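Local coordinates for lysine/ornithine decarboxylase (Vibrio vulnificus, PDB 2PLJ), which probably catalyses the pyridoxal phosphate-dependent decarboxylation of lysine and ornithine to cadaverine and putrescine, at residues Y325-D334 and M385-F396; L57-Q68 and F294-V303. One frame throughout, in Å; residues are numbered along the deposited sequence. Where two conformers were deposited one is given.

Both contacts are buried, and they adjoin: Gly386 N lies 2.9 Å from Ala297 O and Met385 N 3.0 Å from Val300 O, probable hydrogen bonds joining the loop of interaction 1 to the segment 294-303 of interaction 2. Their chemistry follows their place. Interaction 2 lies where the chain crosses between the beta domain and the beta/alpha barrel, and rests on a regular strand ladder continued by aliphatic helix packing. Interaction 1 pairs two irregular segments between a bound ligand and the second subunit, so hydroxyls, carbonyls and aromatic rings carry it. Of the two, interaction 1 contributes residues to the ligand pocket (Phe333, Asp334, Tyr388); the segments of interaction 2 touch no other protein chain.

Interaction 1. Residues Y325-D334 and M385-F396; sequences YGSFSGLMFD and MGAYTSATATDF. With P3T ((4-{[(4-aminobutyl)amino]methyl}-5-hydroxy-6-methylpyridin-3-yl)methyl dihydrogen phosphate), chain D.
Gly326 and Ala393 bring their CA atoms to 4.3 Å, and beside them Tyr325 O draws Thr394 into a double hydrogen bond. Thr394 N reaches this oxygen at 2.8 Å, tilted from the carbonyl plane, whereas Thr394 OG1 sits in that plane on a lone pair. The same OG1 accepts from Phe396 N at 3.0 Å, an ST turn; beyond it Phe396 CD2 lies over the centre of the Tyr325 ring, the planes 42° apart. Met385, bent at chi2 and chi3, sets its CE over the Phe328 ring, 3.8 Å from the centroid, a CH-pi contact within a Met-aromatic pair. Mid-contact, Ser329 OG and Thr392 OG1 approach to 2.7 Å, and Ser329 OG donates to Gly326 O. Phe333, Asp334 and Tyr388 belong to the P3T pocket of this beta/alpha-barrel decarboxylase: P3T, a cofactor-putrescine adduct, gives NAB to Asp334 OD1 at 2.8 Å and takes Tyr388 OH on its phosphate OAF at 2.6 Å. P3T CAI lies 3.5 Å above the centre of the Tyr388 ring. Asp334 CG is anti to the backbone N (chi1 -168°), which directs the carboxylate to the ligand amine; a salt bridge to Arg293 helps fix OD1. Phe333 and Tyr325 stack on Tyr325 and Phe333 of the second subunit.

Interaction 2. Residues L57-Q68 and F294-V303; sequences LLLLDCDVIRQQ and FICAPAVTSV
Leu57 to Leu60 run antiparallel to Val300 to Val303, a beta ladder in the beta-barrel domain whose two strands both join helices at the border of the beta/alpha barrel: 57-61 leads into helix 62-75, and helix 293-296 precedes strand 300-312. The N-to-C directions of the short strand segments 57-61 and 300-303 differ by 160°. Leu57 with Val303 and Leu59 with Thr301 are hydrogen-bonded pairs, Leu58 with Ser302 and Leu60 with Val300 non-hydrogen-bonded ones; the straightest link runs from Leu59 N to Thr301 O, 2.8 Å at 174°. Asp61 N adds a further bond to Ala299 O, so the pairing extends to the start of the helix. Asp61 is the N-cap of that helix: its OD1 accepts from Asp63 N and also from Asn408 ND2.

The dense part is aliphatic. Val300 divides its branches, CG1 meeting Leu58 and CG2 lying 3.8 Å from Leu60 CD1. Beyond the ladder Ile65 CD1 presses on Ala299 CB at 3.4 Å, tighter than usual for two carbons, while Val64 CG1 packs on the same methyl at 3.7 Å. Ile295 O, buried here, has no polar partner.

The side nearer solvent, where Thr301 and Gln68 are partly exposed, is polar. Beside the ladder a water donates to Leu59 O and hydrogen-bonds Thr301 OG1 at 2.8 Å. At the helical end Gln68, bent at chi2 (-58°), passes Pro298 and crosses the Phe294 side chain at about a right angle. Its NE2 lies 3.4 Å above that ring, offset toward the rim, and donates to Phe294 O at 2.9 Å with the oxygen in the amide plane.

Interaction 1. Residues Y325-D334 and M385-F396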
loop_
_atom_site.group_PDB
_atom_site.type_symbol
_atom_site.label_atom_id
_atom_site.label_comp_id
_atom_site.label_asym_id
_atom_site.label_seq_id
_atom_site.Cartn_x
_atom_site.Cartn_y
_atom_site.Cartn_z
ATOM N N TYR A 325 2.487 5.477 2.706
ATOM C CA TYR A 325 3.043 4.225 2.147
ATOM C C TYR A 325 3.453 3.244 3.243
ATOM O O TYR A 325 3.946 2.131 2.961
ATOM C CB TYR A 325 4.232 4.553 1.258
ATOM C CG TYR A 325 3.804 5.145 -0.078
ATOM C CD1 TYR A 325 3.305 4.311 -1.112
ATOM C CD2 TYR A 325 3.879 6.526 -0.315
ATOM C CE1 TYR A 325 2.907 4.831 -2.337
ATOM C CE2 TYR A 325 3.511 7.039 -1.547
ATOM C CZ TYR A 325 3.044 6.183 -2.559
ATOM O OH TYR A 325 2.676 6.726 -3.772
ATOM N N GLY A 326 3.224 3.679 4.481
ATOM C CA GLY A 326 3.590 2.922 5.676
ATOM C C GLY A 326 2.394 2.717 6.601
ATOM O O GLY A 326 1.355 2.184 6.186
ATOM N N SER A 327 2.526 3.152 7.863
ATOM C CA SER A 327 1.484 2.881 8.864
ATOM C C SER A 327 0.207 3.638 8.608
ATOM O O SER A 327 -0.878 3.201 9.040
ATOM C CB SER A 327 1.952 3.203 10.294
ATOM O OG SER A 327 3.186 2.586 10.596
ATOM N N PHE A 328 0.317 4.740 7.839
ATOM C CA PHE A 328 -0.866 5.553 7.493
ATOM C C PHE A 328 -1.484 5.187 6.163
ATOM O O PHE A 328 -2.300 5.931 5.616
ATOM C CB PHE A 328 -0.519 7.043 7.581
ATOM C CG PHE A 328 -0.225 7.483 8.987
ATOM C CD1 PHE A 328 -1.263 7.846 9.859
ATOM C CD2 PHE A 328 1.089 7.470 9.476
ATOM C CE1 PHE A 328 -0.975 8.233 11.191
ATOM C CE2 PHE A 328 1.374 7.845 10.812
ATOM C CZ PHE A 328 0.345 8.228 11.663
ATOM N N SER A 329 -1.097 4.007 5.646
ATOM C CA SER A 329 -1.660 3.509 4.390
ATOM C C SER A 329 -3.195 3.366 4.470
ATOM O O SER A 329 -3.853 3.408 3.425
ATOM C CB SER A 329 -1.009 2.166 4.013
ATOM O OG SER A 329 -1.169 1.201 5.071
ATOM N N GLY A 330 -3.734 3.198 5.695
ATOM C CA GLY A 330 -5.204 3.196 5.944
ATOM C C GLY A 330 -5.908 4.490 5.518
ATOM O O GLY A 330 -7.087 4.483 5.194
ATOM N N LEU A 331 -5.164 5.602 5.451
ATOM C CA LEU A 331 -5.725 6.853 4.893
ATOM C C LEU A 331 -6.174 6.648 3.458
ATOM O O LEU A 331 -7.173 7.213 3.033
ATOM C CB LEU A 331 -4.707 7.992 4.928
ATOM C CG LEU A 331 -4.218 8.389 6.330
ATOM C CD1 LEU A 331 -3.186 9.520 6.145
ATOM C CD2 LEU A 331 -5.320 8.842 7.242
ATOM N N MET A 332 -5.446 5.799 2.738
ATOM C CA MET A 332 -5.725 5.471 1.350
ATOM C C MET A 332 -6.680 4.286 1.175
ATOM O O MET A 332 -7.682 4.390 0.452
ATOM C CB MET A 332 -4.404 5.207 0.610
ATOM C CG MET A 332 -3.466 6.439 0.554
ATOM S SD MET A 332 -4.160 7.888 -0.280
ATOM C CE MET A 332 -4.002 7.433 -2.002
ATOM N N PHE A 333 -6.374 3.173 1.831
ATOM C CA PHE A 333 -7.133 1.946 1.587
ATOM C C PHE A 333 -8.361 1.792 2.496
ATOM O O PHE A 333 -9.283 1.004 2.171
ATOM C CB PHE A 333 -6.234 0.741 1.834
ATOM C CG PHE A 333 -5.134 0.547 0.792
ATOM C CD1 PHE A 333 -5.485 0.162 -0.515
ATOM C CD2 PHE A 333 -3.770 0.654 1.142
ATOM C CE1 PHE A 333 -4.502 -0.064 -1.507
ATOM C CE2 PHE A 333 -2.749 0.408 0.171
ATOM C CZ PHE A 333 -3.134 0.037 -1.169
ATOM N N ASP A 334 -8.357 2.482 3.638
ATOM C CA ASP A 334 -9.410 2.285 4.676
ATOM C C ASP A 334 -10.202 3.561 4.929
ATOM O O ASP A 334 -10.980 3.622 5.895
ATOM C CB ASP A 334 -8.751 1.826 5.998
ATOM C CG ASP A 334 -9.766 1.310 7.049
ATOM O OD1 ASP A 334 -10.659 0.468 6.709
ATOM O OD2 ASP A 334 -9.623 1.733 8.233
ATOM N N MET A 385 -4.349 2.960 16.019
ATOM C CA MET A 385 -3.515 2.603 14.865
ATOM C C MET A 385 -3.321 1.091 14.638
ATOM O O MET A 385 -2.380 0.659 13.948
ATOM C CB MET A 385 -2.154 3.332 14.940
ATOM C CG MET A 385 -2.242 4.835 14.714
ATOM S SD MET A 385 -2.639 5.183 12.980
ATOM C CE MET A 385 -1.105 4.752 12.187
ATOM N N GLY A 386 -4.239 0.281 15.190
ATOM C CA GLY A 386 -4.015 -1.168 15.190
ATOM C C GLY A 386 -4.506 -1.907 13.949
ATOM O O GLY A 386 -3.956 -2.960 13.595
ATOM N N ALA A 387 -5.572 -1.404 13.324
ATOM C CA ALA A 387 -6.282 -2.183 12.316
ATOM C C ALA A 387 -6.118 -1.554 10.928
ATOM O O ALA A 387 -6.343 -0.347 10.783
ATOM C CB ALA A 387 -7.798 -2.280 12.669
ATOM N N TYR A 388 -5.740 -2.371 9.925
ATOM C CA TYR A 388 -5.602 -1.903 8.518
ATOM C C TYR A 388 -4.647 -0.700 8.454
ATOM O O TYR A 388 -4.956 0.343 7.844
ATOM C CB TYR A 388 -6.981 -1.587 7.888
ATOM C CG TYR A 388 -7.996 -2.690 8.129
ATOM C CD1 TYR A 388 -7.880 -3.926 7.478
ATOM C CD2 TYR A 388 -9.061 -2.500 9.040
ATOM C CE1 TYR A 388 -8.812 -4.938 7.693
ATOM C CE2 TYR A 388 -10.022 -3.518 9.273
ATOM C CZ TYR A 388 -9.864 -4.748 8.617
ATOM O OH TYR A 388 -10.760 -5.751 8.829
ATOM N N THR A 389 -3.505 -0.870 9.118
ATOM C CA THR A 389 -2.439 0.154 9.134
ATOM C C THR A 389 -1.143 -0.500 8.611
ATOM O O THR A 389 -0.907 -0.522 7.389
ATOM C CB THR A 389 -2.306 0.775 10.564
ATOM O OG1 THR A 389 -2.165 -0.301 11.531
ATOM C CG2 THR A 389 -3.552 1.621 10.903
ATOM N N SER A 390 -0.351 -1.089 9.514
ATOM C CA SER A 390 0.835 -1.848 9.160
ATOM C C SER A 390 0.483 -3.020 8.228
ATOM O O SER A 390 1.272 -3.366 7.333
ATOM C CB SER A 390 1.523 -2.404 10.419
ATOM O OG SER A 390 0.622 -3.145 11.211
ATOM N N ALA A 391 -0.745 -3.549 8.366
ATOM C CA ALA A 391 -1.165 -4.664 7.521
ATOM C C ALA A 391 -1.115 -4.281 6.029
ATOM O O ALA A 391 -0.950 -5.145 5.171
ATOM C CB ALA A 391 -2.573 -5.187 7.919
ATOM N N THR A 392 -1.318 -2.989 5.733
ATOM C CA THR A 392 -1.398 -2.528 4.354
ATOM C C THR A 392 -0.195 -1.631 3.969
ATOM O O THR A 392 -0.247 -0.889 2.987
ATOM C CB THR A 392 -2.761 -1.826 4.050
ATOM O OG1 THR A 392 -2.969 -0.773 4.990
ATOM C CG2 THR A 392 -3.884 -2.830 4.129
ATOM N N ALA A 393 0.874 -1.688 4.778
ATOM C CA ALA A 393 2.099 -0.944 4.480
ATOM C C ALA A 393 2.790 -1.475 3.216
ATOM O O ALA A 393 2.611 -2.672 2.838
ATOM C CB ALA A 393 3.070 -0.964 5.693
ATOM N N THR A 394 3.623 -0.601 2.602
ATOM C CA THR A 394 4.380 -0.942 1.396
ATOM C C THR A 394 5.883 -0.802 1.703
ATOM O O THR A 394 6.261 -0.375 2.809
ATOM C CB THR A 394 4.058 0.004 0.229
ATOM O OG1 THR A 394 4.759 1.259 0.432
ATOM C CG2 THR A 394 2.537 0.247 0.115
ATOM N N ASP A 395 6.712 -1.098 0.712
ATOM C CA ASP A 395 8.140 -0.791 0.785
ATOM C C ASP A 395 8.579 0.299 -0.206
ATOM O O ASP A 395 9.730 0.328 -0.670
ATOM C CB ASP A 395 8.915 -2.080 0.567
ATOM C CG ASP A 395 8.586 -3.129 1.650
ATOM O OD1 ASP A 395 8.951 -2.893 2.823
ATOM O OD2 ASP A 395 7.952 -4.154 1.324
ATOM N N PHE A 396 7.653 1.202 -0.526
ATOM C CA PHE A 396 7.918 2.195 -1.553
ATOM C C PHE A 396 9.090 3.068 -1.143
ATOM O O PHE A 396 9.223 3.413 0.039
ATOM C CB PHE A 396 6.693 3.080 -1.737
ATOM C CG PHE A 396 6.828 4.050 -2.879
ATOM C CD1 PHE A 396 7.298 3.603 -4.139
ATOM C CD2 PHE A 396 6.456 5.392 -2.718
ATOM C CE1 PHE A 396 7.421 4.496 -5.232
ATOM C CE2 PHE A 396 6.558 6.304 -3.824
ATOM C CZ PHE A 396 7.036 5.844 -5.072
HETATM O OAE P3T D . -14.405 -6.504 12.160
HETATM P PAU P3T D . -13.840 -5.881 10.812
HETATM O OAF P3T D . -12.253 -5.690 10.918
HETATM O OAC P3T D . -14.529 -4.608 10.354
HETATM O OAP P3T D . -13.986 -6.933 9.590
HETATM C CAM P3T D . -13.292 -8.246 9.704
HETATM C CAS P3T D . -13.823 -9.088 8.536
HETATM C CAH P3T D . -14.603 -10.180 8.939
HETATM N NAO P3T D . -15.138 -10.986 8.021
HETATM C CAQ P3T D . -14.992 -10.775 6.718
HETATM C CAA P3T D . -15.679 -11.740 5.718
HETATM C CAR P3T D . -14.248 -9.676 6.242
HETATM O OAD P3T D . -14.109 -9.502 4.920
HETATM C CAT P3T D . -13.654 -8.794 7.171
HETATM C CAG P3T D . -12.847 -7.713 6.700
HETATM N NAN P3T D . -13.039 -7.232 5.479
HETATM C CAL P3T D . -12.261 -6.135 4.819
HETATM C CAK P3T D . -12.088 -4.897 5.714
HETATM C CAJ P3T D . -11.187 -3.909 4.908
HETATM C CAI P3T D . -10.935 -2.624 5.703
HETATM N NAB P3T D . -10.264 -1.586 4.883
HETATM O O HOH W 1 -7.345 1.999 9.751
#

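Interaction 2. Residues L57-Q68 and F294-V303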
loop_
_atom_site.group_PDB
_atom_site.type_symbol
_atom_site.label_atom_id
_atom_site.label_comp_id
_atom_site.label_asym_id
_atom_site.label_seq_id
_atom_site.Cartn_x
_atom_site.Cartn_y
_atom_site.Cartn_z
ATOM N N LEU A 57 7.749 3.695 15.109
ATOM C CA LEU A 57 7.370 2.502 15.899
ATOM C C LEU A 57 5.870 2.367 15.926
ATOM O O LEU A 57 5.148 3.371 15.787
ATOM C CB LEU A 57 7.835 2.665 17.357
ATOM C CG LEU A 57 9.317 2.794 17.644
ATOM C CD1 LEU A 57 9.561 3.044 19.127
ATOM C CD2 LEU A 57 10.096 1.570 17.127
ATOM N N LEU A 58 5.407 1.141 16.167
ATOM C CA LEU A 58 4.017 0.871 16.511
ATOM C C LEU A 58 4.038 0.150 17.876
ATOM O O LEU A 58 4.627 -0.929 17.995
ATOM C CB LEU A 58 3.381 -0.009 15.443
ATOM C CG LEU A 58 3.210 0.673 14.085
ATOM C CD1 LEU A 58 2.894 -0.363 13.044
ATOM C CD2 LEU A 58 2.061 1.680 14.124
ATOM N N LEU A 59 3.429 0.758 18.890
ATOM C CA LEU A 59 3.413 0.176 20.229
ATOM C C LEU A 59 2.129 -0.637 20.404
ATOM O O LEU A 59 1.033 -0.079 20.417
ATOM C CB LEU A 59 3.548 1.250 21.321
ATOM C CG LEU A 59 4.734 2.216 21.154
ATOM C CD1 LEU A 59 4.747 3.209 22.318
ATOM C CD2 LEU A 59 6.061 1.424 21.055
ATOM N N LEU A 60 2.288 -1.940 20.532
ATOM C CA LEU A 60 1.158 -2.859 20.671
ATOM C C LEU A 60 0.979 -3.254 22.138
ATOM O O LEU A 60 1.875 -3.825 22.773
ATOM C CB LEU A 60 1.424 -4.110 19.827
ATOM C CG LEU A 60 0.538 -5.331 20.135
ATOM C CD1 LEU A 60 -0.933 -4.963 19.775
ATOM C CD2 LEU A 60 1.041 -6.543 19.315
ATOM N N ASP A 61 -0.193 -2.932 22.670
ATOM C CA ASP A 61 -0.458 -3.205 24.087
ATOM C C ASP A 61 -1.418 -4.399 24.187
ATOM O O ASP A 61 -2.638 -4.271 23.910
ATOM C CB ASP A 61 -1.049 -1.963 24.773
ATOM C CG ASP A 61 -1.294 -2.178 26.278
ATOM O OD1 ASP A 61 -1.072 -3.314 26.770
ATOM O OD2 ASP A 61 -1.730 -1.203 26.954
ATOM N N CYS A 62 -0.883 -5.577 24.570
ATOM C CA CYS A 62 -1.722 -6.797 24.681
ATOM C C CYS A 62 -2.860 -6.697 25.708
ATOM O O CYS A 62 -3.831 -7.436 25.627
ATOM C CB CYS A 62 -0.868 -8.024 24.992
ATOM S SG CYS A 62 0.256 -8.359 23.598
ATOM N N ASP A 63 -2.716 -5.811 26.687
ATOM C CA ASP A 63 -3.806 -5.587 27.662
ATOM C C ASP A 63 -5.044 -5.076 26.929
ATOM O O ASP A 63 -6.191 -5.425 27.265
ATOM C CB ASP A 63 -3.367 -4.557 28.714
ATOM C CG ASP A 63 -2.389 -5.125 29.728
ATOM O OD1 ASP A 63 -2.406 -6.356 30.006
ATOM O OD2 ASP A 63 -1.638 -4.305 30.297
ATOM N N VAL A 64 -4.826 -4.253 25.912
ATOM C CA VAL A 64 -5.955 -3.657 25.178
ATOM C C VAL A 64 -6.591 -4.718 24.270
ATOM O O VAL A 64 -7.803 -4.785 24.153
ATOM C CB VAL A 64 -5.531 -2.384 24.396
ATOM C CG1 VAL A 64 -6.699 -1.862 23.530
ATOM C CG2 VAL A 64 -5.078 -1.283 25.382
ATOM N N ILE A 65 -5.757 -5.581 23.681
ATOM C CA ILE A 65 -6.270 -6.754 22.929
ATOM C C ILE A 65 -7.253 -7.546 23.837
ATOM O O ILE A 65 -8.393 -7.840 23.442
ATOM C CB ILE A 65 -5.099 -7.678 22.450
ATOM C CG1 ILE A 65 -4.178 -6.948 21.416
ATOM C CG2 ILE A 65 -5.673 -9.010 21.877
ATOM C CD1 ILE A 65 -4.890 -6.462 20.117
ATOM N N ARG A 66 -6.803 -7.877 25.032
ATOM C CA ARG A 66 -7.675 -8.606 25.977
ATOM C C ARG A 66 -8.923 -7.789 26.369
ATOM O O ARG A 66 -10.033 -8.338 26.395
ATOM C CB ARG A 66 -6.878 -9.032 27.199
ATOM C CG ARG A 66 -5.893 -10.159 26.920
ATOM C CD ARG A 66 -5.217 -10.599 28.229
ATOM N NE ARG A 66 -4.233 -9.603 28.658
ATOM C CZ ARG A 66 -2.940 -9.661 28.362
ATOM N NH1 ARG A 66 -2.444 -10.691 27.656
ATOM N NH2 ARG A 66 -2.142 -8.702 28.806
ATOM N N GLN A 67 -8.736 -6.518 26.710
ATOM C CA GLN A 67 -9.879 -5.644 27.051
ATOM C C GLN A 67 -10.958 -5.641 25.975
ATOM O O GLN A 67 -12.171 -5.738 26.270
ATOM C CB GLN A 67 -9.390 -4.211 27.234
ATOM C CG GLN A 67 -8.701 -4.007 28.570
ATOM C CD GLN A 67 -7.900 -2.718 28.607
ATOM O OE1 GLN A 67 -8.273 -1.715 27.965
ATOM N NE2 GLN A 67 -6.799 -2.730 29.362
ATOM N N GLN A 68 -10.518 -5.457 24.732
ATOM C CA GLN A 68 -11.449 -5.394 23.609
ATOM C C GLN A 68 -12.185 -6.737 23.418
ATOM O O GLN A 68 -13.419 -6.765 23.287
ATOM C CB GLN A 68 -10.724 -4.934 22.334
ATOM C CG GLN A 68 -10.225 -3.520 22.385
ATOM C CD GLN A 68 -11.358 -2.534 22.637
ATOM O OE1 GLN A 68 -11.493 -1.994 23.749
ATOM N NE2 GLN A 68 -12.192 -2.323 21.637
ATOM N N PHE A 294 -12.444 -4.307 15.807
ATOM C CA PHE A 294 -12.822 -3.966 17.182
ATOM C C PHE A 294 -11.780 -4.453 18.190
ATOM O O PHE A 294 -11.488 -3.794 19.179
ATOM C CB PHE A 294 -14.214 -4.546 17.516
ATOM C CG PHE A 294 -14.724 -4.098 18.865
ATOM C CD1 PHE A 294 -15.417 -2.884 19.002
ATOM C CD2 PHE A 294 -14.443 -4.859 20.015
ATOM C CE1 PHE A 294 -15.843 -2.443 20.259
ATOM C CE2 PHE A 294 -14.885 -4.453 21.289
ATOM C CZ PHE A 294 -15.586 -3.245 21.420
ATOM N N ILE A 295 -11.184 -5.607 17.897
ATOM C CA ILE A 295 -10.224 -6.187 18.819
ATOM C C ILE A 295 -8.852 -5.496 18.764
ATOM O O ILE A 295 -8.246 -5.228 19.825
ATOM C CB ILE A 295 -10.115 -7.742 18.601
ATOM C CG1 ILE A 295 -11.395 -8.415 19.128
ATOM C CG2 ILE A 295 -8.919 -8.355 19.370
ATOM C CD1 ILE A 295 -11.513 -9.863 18.713
ATOM N N CYS A 296 -8.367 -5.222 17.549
ATOM C CA CYS A 296 -6.978 -4.736 17.385
ATOM C C CYS A 296 -6.833 -3.237 17.266
ATOM O O CYS A 296 -5.812 -2.701 17.661
ATOM C CB CYS A 296 -6.250 -5.413 16.210
ATOM S SG CYS A 296 -7.111 -5.230 14.654
ATOM N N ALA A 297 -7.839 -2.559 16.706
ATOM C CA ALA A 297 -7.607 -1.135 16.381
ATOM C C ALA A 297 -7.089 -0.276 17.572
ATOM O O ALA A 297 -6.124 0.476 17.409
ATOM C CB ALA A 297 -8.853 -0.483 15.713
ATOM N N PRO A 298 -7.755 -0.356 18.743
ATOM C CA PRO A 298 -7.362 0.528 19.876
ATOM C C PRO A 298 -6.057 0.135 20.538
ATOM O O PRO A 298 -5.528 0.894 21.376
ATOM C CB PRO A 298 -8.510 0.330 20.868
ATOM C CG PRO A 298 -9.677 -0.186 20.024
ATOM C CD PRO A 298 -8.992 -1.107 19.041
ATOM N N ALA A 299 -5.531 -1.027 20.171
ATOM C CA ALA A 299 -4.403 -1.621 20.896
ATOM C C ALA A 299 -3.035 -1.116 20.419
ATOM O O ALA A 299 -2.004 -1.480 21.025
ATOM C CB ALA A 299 -4.469 -3.157 20.815
ATOM N N VAL A 300 -3.006 -0.291 19.377
ATOM C CA VAL A 300 -1.720 0.131 18.818
ATOM C C VAL A 300 -1.641 1.656 18.782
ATOM O O VAL A 300 -2.608 2.325 18.401
ATOM C CB VAL A 300 -1.459 -0.482 17.393
ATOM C CG1 VAL A 300 -0.171 0.076 16.769
ATOM C CG2 VAL A 300 -1.441 -2.035 17.452
ATOM N N THR A 301 -0.492 2.181 19.188
ATOM C CA THR A 301 -0.195 3.614 19.113
ATOM C C THR A 301 0.992 3.805 18.188
ATOM O O THR A 301 2.004 3.123 18.361
ATOM C CB THR A 301 0.200 4.086 20.521
ATOM O OG1 THR A 301 -0.886 3.808 21.414
ATOM C CG2 THR A 301 0.489 5.618 20.515
ATOM N N SER A 302 0.891 4.712 17.219
ATOM C CA SER A 302 2.012 4.916 16.289
ATOM C C SER A 302 2.883 6.050 16.803
ATOM O O SER A 302 2.385 6.963 17.457
ATOM C CB SER A 302 1.532 5.242 14.873
ATOM O OG SER A 302 0.776 6.464 14.861
ATOM N N VAL A 303 4.179 5.954 16.503
ATOM C CA VAL A 303 5.134 6.977 16.896
ATOM C C VAL A 303 5.992 7.263 15.672
ATOM O O VAL A 303 6.664 6.359 15.138
ATOM C CB VAL A 303 6.035 6.516 18.093
ATOM C CG1 VAL A 303 6.990 7.649 18.511
ATOM C CG2 VAL A 303 5.186 6.047 19.273
HETATM O O HOH W 2 -0.683 1.206 22.366
#